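Local coordinates for protein sialyltransferase 0160 (Photobacterium damselae, PDB 4R84) that transfers sialic acid from CMP-sialic acid to galactoside acceptors, probably forming alpha-2,6 linkages, as a glycosyltransferase of the GT-B structural group, at residues Asn177-Pro181 / Glu182-Ala186; Pro213-Ile216 / Gln217-Asn221. All blocks are in the same frame, centred on the assembly; numbering follows the deposited sequence. Where two conformers were deposited one is given.

Contact 1 (Asn177-Pro181 / Glu182-Ala186)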
# COMPACT_ATOMS: atom_id res chain seq x y z
N ASN A 177 -13.98 9.17 -6.77
CA ASN A 177 -12.92 8.67 -5.90
C ASN A 177 -13.06 7.19 -5.59
O ASN A 177 -12.21 6.60 -4.92
CB ASN A 177 -12.93 9.44 -4.58
CG ASN A 177 -12.57 10.88 -4.76
OD1 ASN A 177 -13.26 11.79 -4.26
ND2 ASN A 177 -11.49 11.10 -5.45
N ASN A 178 -14.12 6.58 -6.08
CA ASN A 178 -14.43 5.24 -5.60
C ASN A 178 -14.65 4.20 -6.67
O ASN A 178 -14.66 4.49 -7.86
CB ASN A 178 -15.66 5.30 -4.71
CG ASN A 178 -15.46 6.25 -3.55
OD1 ASN A 178 -16.09 7.31 -3.49
ND2 ASN A 178 -14.57 5.89 -2.62
N THR A 179 -14.82 2.97 -6.21
CA THR A 179 -15.03 1.82 -7.09
C THR A 179 -16.05 2.12 -8.18
O THR A 179 -17.14 2.63 -7.90
CB THR A 179 -15.51 0.64 -6.28
OG1 THR A 179 -14.55 0.37 -5.27
CG2 THR A 179 -15.68 -0.60 -7.18
N SER A 180 -15.68 1.82 -9.42
CA SER A 180 -16.56 2.08 -10.56
C SER A 180 -17.46 0.90 -10.89
O SER A 180 -17.15 -0.26 -10.59
CB SER A 180 -15.73 2.43 -11.79
OG SER A 180 -14.92 1.34 -12.21
N PRO A 181 -18.59 1.18 -11.54
CA PRO A 181 -19.41 0.08 -12.07
C PRO A 181 -18.65 -0.76 -13.09
O PRO A 181 -18.89 -1.97 -13.19
CB PRO A 181 -20.59 0.81 -12.72
CG PRO A 181 -20.65 2.14 -12.04
CD PRO A 181 -19.23 2.50 -11.73
N GLU A 182 -17.74 -0.14 -13.83
CA GLU A 182 -16.92 -0.88 -14.79
C GLU A 182 -16.08 -1.93 -14.07
O GLU A 182 -15.98 -3.09 -14.51
CB GLU A 182 -16.01 0.07 -15.58
CG GLU A 182 -16.73 0.91 -16.65
CD GLU A 182 -17.38 2.18 -16.10
OE1 GLU A 182 -17.37 2.42 -14.87
OE2 GLU A 182 -17.93 2.94 -16.93
N MET A 183 -15.47 -1.54 -12.95
CA MET A 183 -14.70 -2.50 -12.18
C MET A 183 -15.58 -3.59 -11.58
O MET A 183 -15.22 -4.77 -11.64
CB MET A 183 -13.90 -1.81 -11.07
CG MET A 183 -13.16 -2.80 -10.17
SD MET A 183 -12.09 -2.05 -8.92
CE MET A 183 -10.49 -2.32 -9.68
N VAL A 184 -16.72 -3.22 -11.01
CA VAL A 184 -17.63 -4.22 -10.44
C VAL A 184 -18.04 -5.27 -11.49
O VAL A 184 -17.99 -6.47 -11.24
CB VAL A 184 -18.90 -3.56 -9.87
CG1 VAL A 184 -19.89 -4.63 -9.39
CG2 VAL A 184 -18.54 -2.64 -8.72
N ALA A 185 -18.39 -4.80 -12.69
CA ALA A 185 -18.81 -5.72 -13.75
C ALA A 185 -17.65 -6.60 -14.22
O ALA A 185 -17.86 -7.78 -14.55
CB ALA A 185 -19.40 -4.93 -14.94
N ALA A 186 -16.45 -6.04 -14.28
CA ALA A 186 -15.27 -6.79 -14.70
C ALA A 186 -14.97 -7.91 -13.70
O ALA A 186 -14.61 -9.02 -14.08
CB ALA A 186 -14.05 -5.88 -14.86
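S180 caps the helix that begins at P181: its OG accepts from M183 N at 3.0 Å, while its carbonyl O takes V184 N at 3.0 Å in a nearly straight bond (167°). With chi1 at 65°, OG sits between the backbone N and the carbonyl carbon, folded back over the first turn, where it supplies an acceptor to the amide of M183. OG is also bonded to P173 O, so this buried hydroxyl ties the helix to strand 169-175. The inner side is close-packed. T179 CG2 lies 3.8 Å from V184 CG2, the two side chains crossing at about a right angle, and in the conformer given the long, unbranched M183 reaches V122 and I124 of strand 106-125. The outer side is looser and exposed. P181, whose ring suits a first helical turn because no amide hydrogen is needed there, lies alongside E182. The glutamate bends at chi2 (84°) and brings OE1 back to 3.5 Å from S180 CB. P181 O accepts from A185 N at 2.9 Å, repeating the alpha-helical step begun at S180 O. A carboxylate held at the N-terminal end of the helix would be expected to interact favourably with the helix dipole, adding to the neutral serine cap.

Contact 2 (Pro213-Ile216 / Gln217-Asn221); sequences PPII and QPLYN
Q217 N donates to P213 O over 2.9 Å with an angle of 165° at the hydrogen, the firm bond of this short helix. A second, weak bond runs from L219 N to I216 O at 3.2 Å and is markedly bent (134°), a three-residue step in place of a full turn. Between them stands P218, which has no N-H to give: its CD instead presses against two carbonyls, 3.2 Å from P214 O and 3.3 Å from I215 O, and the helix kinks there. Q217 folds its aliphatic part over the first turn, CG lying 3.3 Å from P213 O, and runs on extended beyond CG (chi2 178°), which carries the amide away from the helix to bond through NE2 to Y266 O of helix 252-267. Further out the packing is apolar. I215 and L219 lie side by side and point the same way, CG2 of the isoleucine 4.1 Å from CD1 of the leucine, and both reach I187 of helix 181-192; branched aliphatic chains suit this buried face. I216, also buried, turns to W284 and Y288. Its CG2 meets the edge of the Y220 ring near the ring plane, 4.3 Å from CD2. The tyrosine itself lies on the exposed side, beside A268. Two prolines at the start, where helical amides need no acceptor, and a third that breaks the bonding pattern are characteristic of a short, kinked helix, here packed against strand 197-204 of the large mixed sheet in this Rossmann-like, GT-B enzyme.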
# COMPACT_ATOMS: atom_id res chain seq x y z
N PRO A 213 -18.00 -2.71 -0.42
CA PRO A 213 -19.36 -3.28 -0.53
C PRO A 213 -19.94 -3.38 -1.96
O PRO A 213 -20.68 -4.33 -2.18
CB PRO A 213 -20.20 -2.33 0.33
CG PRO A 213 -19.25 -1.83 1.36
CD PRO A 213 -17.94 -1.67 0.62
N PRO A 214 -19.63 -2.44 -2.88
CA PRO A 214 -20.18 -2.60 -4.23
C PRO A 214 -19.70 -3.84 -4.96
O PRO A 214 -20.36 -4.27 -5.91
CB PRO A 214 -19.70 -1.35 -4.96
CG PRO A 214 -19.54 -0.34 -3.88
CD PRO A 214 -19.01 -1.11 -2.72
N ILE A 215 -18.56 -4.38 -4.54
CA ILE A 215 -18.05 -5.60 -5.14
C ILE A 215 -18.51 -6.82 -4.35
O ILE A 215 -18.93 -7.84 -4.92
CB ILE A 215 -16.50 -5.60 -5.20
CG1 ILE A 215 -16.00 -4.40 -6.02
CG2 ILE A 215 -16.00 -6.92 -5.80
CD1 ILE A 215 -14.49 -4.13 -5.86
N ILE A 216 -18.44 -6.71 -3.02
CA ILE A 216 -18.80 -7.84 -2.15
C ILE A 216 -20.28 -8.21 -2.24
O ILE A 216 -20.62 -9.39 -2.30
CB ILE A 216 -18.44 -7.55 -0.70
CG1 ILE A 216 -16.92 -7.52 -0.55
CG2 ILE A 216 -19.07 -8.60 0.23
CD1 ILE A 216 -16.44 -7.15 0.82
N GLN A 217 -21.17 -7.22 -2.28
CA GLN A 217 -22.61 -7.49 -2.27
C GLN A 217 -23.11 -8.39 -3.42
O GLN A 217 -23.80 -9.38 -3.15
CB GLN A 217 -23.41 -6.19 -2.27
CG GLN A 217 -23.48 -5.53 -0.91
CD GLN A 217 -24.24 -4.22 -0.94
OE1 GLN A 217 -24.23 -3.52 -1.94
NE2 GLN A 217 -24.91 -3.90 0.16
N PRO A 218 -22.78 -8.07 -4.69
CA PRO A 218 -23.31 -8.97 -5.73
C PRO A 218 -22.67 -10.36 -5.77
O PRO A 218 -23.22 -11.27 -6.39
CB PRO A 218 -23.03 -8.21 -7.03
CG PRO A 218 -21.91 -7.30 -6.71
CD PRO A 218 -22.09 -6.91 -5.27
N LEU A 219 -21.53 -10.54 -5.10
CA LEU A 219 -20.88 -11.84 -5.09
C LEU A 219 -21.21 -12.63 -3.84
O LEU A 219 -20.79 -13.78 -3.70
CB LEU A 219 -19.36 -11.67 -5.18
CG LEU A 219 -18.79 -11.04 -6.45
CD1 LEU A 219 -17.31 -10.75 -6.27
CD2 LEU A 219 -19.04 -11.95 -7.65
N TYR A 220 -21.95 -12.01 -2.92
CA TYR A 220 -22.06 -12.54 -1.57
C TYR A 220 -22.62 -13.96 -1.52
O TYR A 220 -22.15 -14.81 -0.74
CB TYR A 220 -22.92 -11.63 -0.70
CG TYR A 220 -22.87 -12.00 0.75
CD1 TYR A 220 -23.72 -12.97 1.27
CD2 TYR A 220 -21.98 -11.37 1.62
CE1 TYR A 220 -23.68 -13.32 2.60
CE2 TYR A 220 -21.94 -11.71 2.95
CZ TYR A 220 -22.79 -12.69 3.44
OH TYR A 220 -22.76 -13.04 4.76
N ASN A 221 -23.61 -14.24 -2.35
CA ASN A 221 -24.27 -15.52 -2.29
C ASN A 221 -23.69 -16.53 -3.25
O ASN A 221 -24.19 -17.66 -3.38
CB ASN A 221 -25.76 -15.34 -2.55
CG ASN A 221 -26.43 -14.49 -1.49
OD1 ASN A 221 -26.15 -14.65 -0.29
ND2 ASN A 221 -27.28 -13.57 -1.91

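Contacts 1 and 2 follow one another along the chain, their centres about 12 Å apart, and meet through helices 181-192 and 213-219. V184 is central to this meeting: its CG1 lies 3.5 Å from P214 O, and its CG2 is 4.1 Å from I215 CG1. T179 extends the seam from the strand side, with CG2 4.0 Å from I215 CD1, while its OG1 is hydrogen-bonded to N211 O, at the end of helix 208-211 and just before helix 213-219. The capped start of one helix is thus packed against the proline-rich start of the other. Both contacts are structural packing around the large mixed sheet; the calcium ion is held by other residues, Y351, S354, L356, N358 and D401.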